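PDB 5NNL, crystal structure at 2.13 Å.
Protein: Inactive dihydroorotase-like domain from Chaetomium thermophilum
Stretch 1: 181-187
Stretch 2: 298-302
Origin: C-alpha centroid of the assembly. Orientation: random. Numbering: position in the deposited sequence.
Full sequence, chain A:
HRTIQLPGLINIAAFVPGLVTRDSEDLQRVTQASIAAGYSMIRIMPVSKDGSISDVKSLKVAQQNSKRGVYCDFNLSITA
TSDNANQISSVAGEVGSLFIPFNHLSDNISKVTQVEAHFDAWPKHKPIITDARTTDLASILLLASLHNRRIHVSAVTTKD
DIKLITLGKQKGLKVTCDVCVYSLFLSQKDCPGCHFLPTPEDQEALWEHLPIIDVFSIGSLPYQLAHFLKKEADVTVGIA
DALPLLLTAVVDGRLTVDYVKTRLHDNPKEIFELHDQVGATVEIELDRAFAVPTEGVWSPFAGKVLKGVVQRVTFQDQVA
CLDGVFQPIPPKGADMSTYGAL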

# COMPACT_ATOMS: atom_id res chain seq x y z
N VAL A 181 -4.95 2.98 5.74
CA VAL A 181 -5.25 2.95 7.17
C VAL A 181 -5.74 4.32 7.64
O VAL A 181 -6.69 4.41 8.43
CB VAL A 181 -4.02 2.48 7.97
CG1 VAL A 181 -4.26 2.64 9.48
CG2 VAL A 181 -3.71 1.02 7.64
N TYR A 182 -5.09 5.39 7.19
CA TYR A 182 -5.51 6.73 7.61
C TYR A 182 -6.98 6.99 7.29
O TYR A 182 -7.65 7.73 8.02
CB TYR A 182 -4.65 7.80 6.94
CG TYR A 182 -3.37 8.17 7.67
CD1 TYR A 182 -2.91 7.44 8.75
CD2 TYR A 182 -2.64 9.28 7.26
CE1 TYR A 182 -1.74 7.80 9.41
CE2 TYR A 182 -1.47 9.64 7.91
CZ TYR A 182 -1.03 8.90 8.97
OH TYR A 182 0.14 9.28 9.60
N SER A 183 -7.49 6.41 6.20
CA SER A 183 -8.88 6.64 5.82
C SER A 183 -9.85 6.23 6.92
O SER A 183 -10.94 6.80 7.02
CB SER A 183 -9.21 5.87 4.54
OG SER A 183 -8.49 6.38 3.43
N LEU A 184 -9.49 5.25 7.74
CA LEU A 184 -10.39 4.78 8.79
C LEU A 184 -10.37 5.66 10.03
O LEU A 184 -11.28 5.56 10.86
CB LEU A 184 -10.04 3.35 9.19
CG LEU A 184 -10.30 2.24 8.16
CD1 LEU A 184 -10.03 0.88 8.78
CD2 LEU A 184 -11.72 2.29 7.61
N PHE A 185 -9.37 6.54 10.18
CA PHE A 185 -9.20 7.33 11.39
C PHE A 185 -9.10 8.82 11.13
O PHE A 185 -8.92 9.59 12.08
CB PHE A 185 -7.96 6.85 12.14
CG PHE A 185 -7.97 5.38 12.44
CD1 PHE A 185 -8.64 4.90 13.54
CD2 PHE A 185 -7.31 4.49 11.61
CE1 PHE A 185 -8.67 3.55 13.82
CE2 PHE A 185 -7.33 3.14 11.88
CZ PHE A 185 -8.01 2.67 12.99
N LEU A 186 -9.22 9.26 9.87
CA LEU A 186 -9.27 10.67 9.51
C LEU A 186 -10.36 10.88 8.48
O LEU A 186 -10.50 10.08 7.55
CB LEU A 186 -7.94 11.17 8.94
CG LEU A 186 -6.71 11.10 9.84
CD1 LEU A 186 -5.46 11.32 9.02
CD2 LEU A 186 -6.79 12.11 10.97
N SER A 187 -11.13 11.96 8.64
CA SER A 187 -12.24 12.28 7.75
C SER A 187 -12.25 13.78 7.48
O SER A 187 -11.43 14.54 8.01
CB SER A 187 -13.58 11.82 8.33
OG SER A 187 -14.02 12.70 9.35
N TRP A 298 6.49 13.77 10.73
CA TRP A 298 5.21 14.40 11.00
C TRP A 298 4.11 13.34 11.02
O TRP A 298 4.15 12.36 10.26
CB TRP A 298 4.88 15.46 9.95
CG TRP A 298 3.51 16.03 10.13
CD1 TRP A 298 3.15 17.03 10.99
CD2 TRP A 298 2.31 15.63 9.46
NE1 TRP A 298 1.80 17.28 10.90
CE2 TRP A 298 1.26 16.43 9.96
CE3 TRP A 298 2.01 14.67 8.49
CZ2 TRP A 298 -0.05 16.30 9.52
CZ3 TRP A 298 0.71 14.55 8.05
CH2 TRP A 298 -0.31 15.36 8.57
N SER A 299 3.12 13.55 11.88
CA SER A 299 1.98 12.66 11.97
C SER A 299 0.77 13.48 12.37
O SER A 299 0.89 14.36 13.24
CB SER A 299 2.21 11.54 12.99
OG SER A 299 1.01 10.82 13.24
N PRO A 300 -0.41 13.23 11.78
CA PRO A 300 -1.63 13.89 12.26
C PRO A 300 -2.01 13.49 13.67
O PRO A 300 -2.93 14.09 14.24
CB PRO A 300 -2.69 13.46 11.25
CG PRO A 300 -2.18 12.19 10.67
CD PRO A 300 -0.68 12.33 10.65
N PHE A 301 -1.34 12.49 14.25
CA PHE A 301 -1.61 12.04 15.61
C PHE A 301 -0.47 12.36 16.56
O PHE A 301 -0.43 11.82 17.67
CB PHE A 301 -1.87 10.53 15.61
CG PHE A 301 -3.01 10.12 14.72
CD1 PHE A 301 -4.32 10.23 15.16
CD2 PHE A 301 -2.77 9.61 13.46
CE1 PHE A 301 -5.36 9.85 14.34
CE2 PHE A 301 -3.81 9.23 12.64
CZ PHE A 301 -5.11 9.35 13.08
N ALA A 302 0.46 13.23 16.16
CA ALA A 302 1.58 13.59 17.02
C ALA A 302 1.07 14.05 18.38
O ALA A 302 0.10 14.80 18.48
CB ALA A 302 2.41 14.70 16.37

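No hydrogen bond joins these two stretches, although a tyrosine hydroxyl and a serine hydroxyl lie close to the line where they meet. Tyr182 OH and Ser299 OG come within 4.0 Å of each other, too far to bond, and each finds a hydrogen-bonding partner elsewhere in the structure. The contact thus illustrates a general principle: polar groups at an apolar junction can be satisfied separately, leaving the junction itself to packing.

Three residues from one side, Tyr182, Phe185 and Leu186, meet chiefly two from the other, Pro300 and Phe301, which lie more than a hundred positions away in sequence. Together the stretches bury 247 Å², a modest area, and Phe301 has the largest share. Its CA-to-CB bond points sideways, but with chi1 in the m well the ring swings nearer to the first stretch. There its tip is held by two aliphatic groups: Phe301 CZ lies 3.9 Å from Phe185 CB and also 3.9 Å from Leu186 CD2. The same ring directs its edge toward the face of Tyr182 in an offset edge-to-face pair, the centroids 6.0 Å apart and the planes at 71°. The closest atoms of the two rings, Tyr182 CE1 and Phe301 CE2, are 4.1 Å apart. A flat, wide ring suits this position because it can turn its edge to an aromatic neighbour while also packing against aliphatic carbons.

Phe185 contributes differently. Its CA-to-CB bond points toward the second stretch, yet the end of its side chain leads away, so the contact rests on CB rather than on the ring. Leu186, buried and branched, reaches both partners: besides CD2 against Phe301, its CD1 lies 3.8 Å from Pro300 CG.

Pro300 is the second anchor. Its CA-to-CB bond points toward the first stretch, and its compact ring packs against Tyr182, with Pro300 CG 3.8 Å from Tyr182 CE2 and Pro300 CD 3.3 Å from Tyr182 OH. Tyrosine suits the junction by offering a broad apolar ring for packing while its hydroxyl is satisfied elsewhere.

Local backbone order sets the stage. Ser299 to Ala302 form a type I beta turn, closed by Ala302 N to Ser299 O at 3.2 Å; Ser299 OG also accepts a hydrogen bond from Phe301 N at 3.1 Å. Proline, with phi of -65°, fits the second position of this turn. Across the gap, Phe185 N donates to Tyr182 O at 3.0 Å, and Leu186 N makes a weak bond to the same Tyr182 O at 2.9 Å, linking the backbones of the three contacting residues.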